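Virulence protein STM3117 (Salmonella enterica subsp. enterica serovar Typhimurium, PDB 3HUH) promotes replication of the bacterium inside host macrophages and may take part in making or modifying the peptidoglycan layer of the cell wall. Local coordinates at residues 48-51 with 57-60; 67-70 with 74-77; 115-118 with 123-126. All blocks are in the same frame, centred on the assembly; numbering follows the deposited sequence.

Contact 1. Residues 48-51 with 57-60; sequences SAVT and KALI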
loop_
_atom_site.group_PDB
_atom_site.type_symbol
_atom_site.label_atom_id
_atom_site.label_comp_id
_atom_site.label_asym_id
_atom_site.label_seq_id
_atom_site.Cartn_x
_atom_site.Cartn_y
_atom_site.Cartn_z
ATOM N N SER A 48 4.358 15.133 2.927
ATOM C CA SER A 48 5.344 16.065 2.381
ATOM C C SER A 48 5.917 15.540 1.069
ATOM O O SER A 48 6.507 14.461 1.033
ATOM C CB SER A 48 6.484 16.291 3.376
ATOM O OG SER A 48 6.005 16.856 4.583
ATOM N N ALA A 49 5.753 16.307 -0.003
ATOM C CA ALA A 49 6.258 15.893 -1.309
ATOM C C ALA A 49 7.754 16.135 -1.477
ATOM O O ALA A 49 8.295 17.141 -1.007
ATOM C CB ALA A 49 5.484 16.608 -2.429
ATOM N N VAL A 50 8.423 15.196 -2.141
ATOM C CA VAL A 50 9.855 15.306 -2.409
ATOM C C VAL A 50 10.135 14.799 -3.815
ATOM O O VAL A 50 9.275 14.175 -4.444
ATOM C CB VAL A 50 10.709 14.461 -1.443
ATOM C CG1 VAL A 50 10.504 14.928 -0.015
ATOM C CG2 VAL A 50 10.369 12.984 -1.598
ATOM N N THR A 51 11.341 15.071 -4.297
ATOM C CA THR A 51 11.758 14.637 -5.621
ATOM C C THR A 51 13.013 13.790 -5.464
ATOM O O THR A 51 14.017 14.260 -4.923
ATOM C CB THR A 51 12.078 15.839 -6.530
ATOM O OG1 THR A 51 10.932 16.693 -6.616
ATOM C CG2 THR A 51 12.452 15.366 -7.934
ATOM N N LYS A 57 8.536 11.911 -8.163
ATOM C CA LYS A 57 7.843 12.434 -6.992
ATOM C C LYS A 57 7.401 11.372 -5.999
ATOM O O LYS A 57 7.005 10.263 -6.381
ATOM C CB LYS A 57 6.605 13.230 -7.411
ATOM C CG LYS A 57 6.893 14.567 -8.066
ATOM C CD LYS A 57 7.464 14.418 -9.450
ATOM C CE LYS A 57 7.690 15.791 -10.057
ATOM N NZ LYS A 57 8.666 16.596 -9.265
ATOM N N ALA A 58 7.473 11.726 -4.721
ATOM C CA ALA A 58 7.041 10.849 -3.645
ATOM C C ALA A 58 6.415 11.701 -2.550
ATOM O O ALA A 58 6.634 12.917 -2.478
ATOM C CB ALA A 58 8.215 10.059 -3.091
ATOM N N LEU A 59 5.614 11.054 -1.719
ATOM C CA LEU A 59 4.954 11.708 -0.604
ATOM C C LEU A 59 5.447 10.991 0.634
ATOM O O LEU A 59 5.221 9.791 0.807
ATOM C CB LEU A 59 3.437 11.573 -0.723
ATOM C CG LEU A 59 2.812 12.407 -1.847
ATOM C CD1 LEU A 59 1.422 11.886 -2.155
ATOM C CD2 LEU A 59 2.780 13.880 -1.445
ATOM N N ILE A 60 6.150 11.737 1.477
ATOM C CA ILE A 60 6.716 11.221 2.710
ATOM C C ILE A 60 5.751 11.359 3.885
ATOM O O ILE A 60 5.102 12.390 4.039
ATOM C CB ILE A 60 8.006 12.003 3.080
ATOM C CG1 ILE A 60 8.979 12.005 1.897
ATOM C CG2 ILE A 60 8.619 11.443 4.348
ATOM C CD1 ILE A 60 9.361 10.633 1.404
#
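The peptide groups of Ser48 and Ile60 exchange two hydrogen bonds: Ser48 N donates to Ile60 O in the carbonyl plane at 3.1 Å, and Ile60 N, tilted from the plane, to Ser48 O at 2.8 Å. Val50 and Ala58 repeat this reciprocal pair. On one face of the sheet stand Ser48, Val50, Ala58 and Ile60, on the other Ala49, Thr51, Lys57 and Leu59. Between these pairs Ala49 CA comes to 3.2 Å from Ala58 O, a CA-H...O contact. This is the hairpin of strands 48-52 and 56-61 in the first beta-alpha-beta-beta-beta module of a VOC fold, with 48-52 outermost in the chain's sheet. Helix 34-43 covers the Ala49 and Leu59 face through Ile38 and Tyr41; Ala49, small enough to sit beneath the helix, has its CB 4.0 Å from Leu59 CD2. On the other face Val50 and Ile60 cross at about a right angle, Val50 CG1 lying 3.8 Å from Ile60 CG1. With CG1 anti to the carbonyl carbon (chi1 -61°), Val50 CG2 falls between backbone N and carbonyl carbon and reaches Ala58 CB at 3.9 Å. Lys57 lays its aliphatic part beside Ile34 and Ile38 and brings NZ to 3.5 Å from Thr51 OG1.

Contact 2. Residues 67-70 with 74-77; sequences NLHQ and EFEP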
loop_
_atom_site.group_PDB
_atom_site.type_symbol
_atom_site.label_atom_id
_atom_site.label_comp_id
_atom_site.label_asym_id
_atom_site.label_seq_id
_atom_site.Cartn_x
_atom_site.Cartn_y
_atom_site.Cartn_z
ATOM N N ASN A 67 5.265 6.507 -3.662
ATOM C CA ASN A 67 5.872 6.999 -4.889
ATOM C C ASN A 67 4.746 7.239 -5.880
ATOM O O ASN A 67 3.752 6.502 -5.906
ATOM C CB ASN A 67 6.866 5.988 -5.464
ATOM C CG ASN A 67 8.138 5.900 -4.657
ATOM O OD1 ASN A 67 8.562 6.884 -4.038
ATOM N ND2 ASN A 67 8.776 4.733 -4.681
ATOM N N LEU A 68 4.890 8.277 -6.692
ATOM C CA LEU A 68 3.868 8.593 -7.666
ATOM C C LEU A 68 4.329 8.365 -9.094
ATOM O O LEU A 68 5.474 8.653 -9.438
ATOM C CB LEU A 68 3.427 10.058 -7.516
ATOM C CG LEU A 68 2.925 10.472 -6.131
ATOM C CD1 LEU A 68 2.613 11.965 -6.125
ATOM C CD2 LEU A 68 1.682 9.659 -5.761
ATOM N N HIS A 69 3.432 7.810 -9.907
ATOM C CA HIS A 69 3.680 7.599 -11.338
ATOM C C HIS A 69 2.528 8.314 -12.031
ATOM O O HIS A 69 1.363 8.115 -11.673
ATOM C CB HIS A 69 3.578 6.127 -11.752
ATOM C CG HIS A 69 4.789 5.298 -11.454
ATOM N ND1 HIS A 69 5.882 5.770 -10.762
ATOM C CD2 HIS A 69 5.057 4.004 -11.744
ATOM C CE1 HIS A 69 6.773 4.801 -10.638
ATOM N NE2 HIS A 69 6.295 3.718 -11.225
ATOM N N GLN A 70 2.827 9.149 -13.015
ATOM C CA GLN A 70 1.752 9.815 -13.729
ATOM C C GLN A 70 1.464 9.002 -14.988
ATOM O O GLN A 70 2.375 8.436 -15.594
ATOM C CB GLN A 70 2.156 11.244 -14.101
ATOM C CG GLN A 70 1.086 12.026 -14.841
ATOM C CD GLN A 70 1.388 13.515 -14.881
ATOM O OE1 GLN A 70 1.228 14.219 -13.885
ATOM N NE2 GLN A 70 1.845 14.000 -16.035
ATOM N N GLU A 74 4.865 6.269 -16.646
ATOM C CA GLU A 74 5.028 5.340 -15.535
ATOM C C GLU A 74 6.374 4.611 -15.628
ATOM O O GLU A 74 6.675 3.972 -16.634
ATOM C CB GLU A 74 3.882 4.325 -15.554
ATOM C CG GLU A 74 2.509 4.979 -15.493
ATOM C CD GLU A 74 1.384 4.044 -15.892
ATOM O OE1 GLU A 74 0.233 4.519 -16.009
ATOM O OE2 GLU A 74 1.648 2.845 -16.088
ATOM N N PHE A 75 7.178 4.700 -14.575
ATOM C CA PHE A 75 8.478 4.037 -14.567
ATOM C C PHE A 75 8.358 2.523 -14.400
ATOM O O PHE A 75 7.421 2.032 -13.767
ATOM C CB PHE A 75 9.352 4.641 -13.474
ATOM C CG PHE A 75 9.554 6.111 -13.634
ATOM C CD1 PHE A 75 8.871 7.017 -12.834
ATOM C CD2 PHE A 75 10.401 6.594 -14.626
ATOM C CE1 PHE A 75 9.024 8.394 -13.019
ATOM C CE2 PHE A 75 10.559 7.962 -14.822
ATOM C CZ PHE A 75 9.869 8.863 -14.016
ATOM N N GLU A 76 9.321 1.800 -14.968
ATOM C CA GLU A 76 9.344 0.336 -14.949
ATOM C C GLU A 76 10.393 -0.238 -13.994
ATOM O O GLU A 76 11.429 0.383 -13.752
ATOM C CB GLU A 76 9.628 -0.175 -16.363
ATOM C CG GLU A 76 8.772 0.459 -17.450
ATOM C CD GLU A 76 7.622 -0.424 -17.889
ATOM O OE1 GLU A 76 6.841 0.012 -18.764
ATOM O OE2 GLU A 76 7.503 -1.550 -17.362
ATOM N N PRO A 77 10.131 -1.430 -13.422
ATOM C CA PRO A 77 8.920 -2.232 -13.615
ATOM C C PRO A 77 7.765 -1.609 -12.834
ATOM O O PRO A 77 7.988 -0.789 -11.944
ATOM C CB PRO A 77 9.327 -3.594 -13.058
ATOM C CG PRO A 77 10.188 -3.211 -11.907
ATOM C CD PRO A 77 11.057 -2.107 -12.496
HETATM O O HOH W 1 7.214 0.776 -9.825
#
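His69 and Phe75 form an offset edge-to-face pair: the phenyl ring turns its edge toward the face of the imidazole, with planes 76° apart and centroids separated by 5.5 Å. The touching edge is Phe75 CD1, 3.8 Å from His69 CE1. Next to it the backbone of the loop lies over the same imidazole, Phe75 N sitting 3.5 Å above the ring plane toward its rim, so a flat aromatic residue suits a place where a peptide and a ring edge both rest on it. With CG anti to the carbonyl carbon (chi1 -80°), the imidazole swings under the loop, and its rotation is partly held because His69 ND1 donates to Leu68 O at 3.2 Å; Leu68 O lies near the ring plane, although the nitrogen stands above the carbonyl plane. Strand 64-70 is the last strand of the first beta-alpha-beta-beta-beta module of this VOC fold, and the loop from Glu74 folds back over its end. A water donates to Pro77 O at 2.7 Å and has a weak bond to His69 NE2. Glu74 passes CG within 3.5 Å of Gln70 O, and its carboxylate makes a salt bridge with Lys78. Phe75 also has a cation-pi partner in Arg56.

Contact 3. Residues 115-118 with 123-126; sequences PVER and GEIM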
loop_
_atom_site.group_PDB
_atom_site.type_symbol
_atom_site.label_atom_id
_atom_site.label_comp_id
_atom_site.label_asym_id
_atom_site.label_seq_id
_atom_site.Cartn_x
_atom_site.Cartn_y
_atom_site.Cartn_z
ATOM N N PRO A 115 -17.694 8.375 10.966
ATOM C CA PRO A 115 -16.806 7.405 11.618
ATOM C C PRO A 115 -17.498 6.087 11.965
ATOM O O PRO A 115 -18.626 6.072 12.465
ATOM C CB PRO A 115 -16.320 8.161 12.851
ATOM C CG PRO A 115 -17.493 9.032 13.187
ATOM C CD PRO A 115 -17.919 9.546 11.832
ATOM N N VAL A 116 -16.816 4.981 11.683
ATOM C CA VAL A 116 -17.356 3.656 11.950
ATOM C C VAL A 116 -16.250 2.722 12.417
ATOM O O VAL A 116 -15.099 2.831 11.985
ATOM C CB VAL A 116 -18.008 3.050 10.688
ATOM C CG1 VAL A 116 -18.668 1.722 11.028
ATOM C CG2 VAL A 116 -19.037 4.008 10.122
ATOM N N GLU A 117 -16.609 1.806 13.306
ATOM C CA GLU A 117 -15.669 0.842 13.858
ATOM C C GLU A 117 -15.250 -0.179 12.805
ATOM O O GLU A 117 -16.085 -0.699 12.070
ATOM C CB GLU A 117 -16.315 0.118 15.041
ATOM C CG GLU A 117 -16.846 1.049 16.121
ATOM C CD GLU A 117 -17.528 0.303 17.250
ATOM O OE1 GLU A 117 -16.933 -0.667 17.765
ATOM O OE2 GLU A 117 -18.658 0.688 17.624
ATOM N N ARG A 118 -13.953 -0.457 12.733
ATOM C CA ARG A 118 -13.433 -1.434 11.782
ATOM C C ARG A 118 -12.378 -2.275 12.481
ATOM O O ARG A 118 -12.030 -2.022 13.631
ATOM C CB ARG A 118 -12.794 -0.739 10.573
ATOM C CG ARG A 118 -13.732 0.112 9.733
ATOM C CD ARG A 118 -14.903 -0.685 9.196
ATOM N NE ARG A 118 -15.554 -0.005 8.079
ATOM C CZ ARG A 118 -16.833 -0.162 7.758
ATOM N NH1 ARG A 118 -17.599 -0.970 8.476
ATOM N NH2 ARG A 118 -17.343 0.480 6.715
ATOM N N GLY A 123 -5.954 -4.629 16.133
ATOM C CA GLY A 123 -7.036 -4.302 17.043
ATOM C C GLY A 123 -8.134 -3.486 16.392
ATOM O O GLY A 123 -8.120 -3.268 15.181
ATOM N N GLU A 124 -9.086 -3.029 17.198
ATOM C CA GLU A 124 -10.197 -2.240 16.682
ATOM C C GLU A 124 -9.790 -0.792 16.416
ATOM O O GLU A 124 -8.994 -0.201 17.155
ATOM C CB GLU A 124 -11.377 -2.285 17.666
ATOM C CG GLU A 124 -12.653 -1.622 17.152
ATOM C CD GLU A 124 -13.822 -1.743 18.124
ATOM O OE1 GLU A 124 -13.680 -1.302 19.287
ATOM O OE2 GLU A 124 -14.883 -2.276 17.723
ATOM N N ILE A 125 -10.330 -0.231 15.340
ATOM C CA ILE A 125 -10.044 1.150 14.972
ATOM C C ILE A 125 -11.340 1.870 14.605
ATOM O O ILE A 125 -12.345 1.231 14.285
ATOM C CB ILE A 125 -9.092 1.223 13.743
ATOM C CG1 ILE A 125 -9.742 0.534 12.536
ATOM C CG2 ILE A 125 -7.751 0.574 14.075
ATOM C CD1 ILE A 125 -8.862 0.519 11.276
ATOM N N MET A 126 -11.322 3.198 14.676
ATOM C CA MET A 126 -12.480 3.999 14.278
ATOM C C MET A 126 -12.019 4.602 12.960
ATOM O O MET A 126 -10.994 5.277 12.915
ATOM C CB MET A 126 -12.777 5.114 15.283
ATOM C CG MET A 126 -14.098 5.867 15.002
ATOM S SD MET A 126 -15.606 4.823 15.094
ATOM C CE MET A 126 -15.141 3.775 16.391
#
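Met126 reaches across the neighbouring strand, on the face that carries Glu117, and touches three consecutive residues. Its CG lies 3.9 Å from Pro115 CB, its SD rests 3.5 Å from Val116 C, and its CE comes so near Glu117 CG as modelled that the methyl's exact place is doubtful. CG anti to the backbone N (chi1 -172°) sends the chain across, and the bends at chi2 and chi3 bring the methyl over Glu117; a flexible, unbranched thioether suits this path. On the same face Glu117 OE1 stands 2.6 Å from Glu124 OE2, the two carboxylate planes 78° apart. Two full negative charges so close would be costly, so the pKa of at least one acid is probably raised. Glu124 gets there with CG turned opposite its backbone N (chi1 -173°) and an extended chain that runs past Arg118 O.

On the other face Arg118 CB packs at 3.8 Å on Ile125 CG1, and the branched Ile125 also meets Glu139, Ser141 and His26 of the second subunit. The guanidinium leads away, with Val116 CG1 against the rim of one face, held by a hydrogen bond from NE to Tyr129 OH and a salt bridge from NH2 to Glu113. Between the strands Arg118 N donates to Ile125 O at 2.8 Å and Ile125 N to Arg118 O at 3.0 Å. Gly123, ahead of Glu124, adopts backbone angles that call for glycine. Helix 97-106 covers Pro115 and Met126 through Val101 and Ile97. The whole is the antiparallel hairpin of strands 116-120 and 123-131, second and third in the C-terminal beta-alpha-beta-beta-beta module of the VOC fold.

How the contacts relate
Contacts 1 and 2 meet in one sheet through strands 56-61 and 64-70: Lys57 O lies 2.9 Å from Leu68 N in a probable hydrogen bond, and the centres are about 13 Å apart. Contact 3 lies on the opposite side of the chain's centre, about 29 Å from contact 1 between centres. Topology still relates these two, since each is the hairpin of the second and third strands in one of the two VOC modules. Contacts 2 and 3, with nearest atoms about 21 Å apart within a chain, are linked through the dimer: Pro77 packs on Glu113 of the second subunit, and Arg118 on Pro77 of the second subunit. This possibly reflects a pocket built between subunits, as in many VOC dimers.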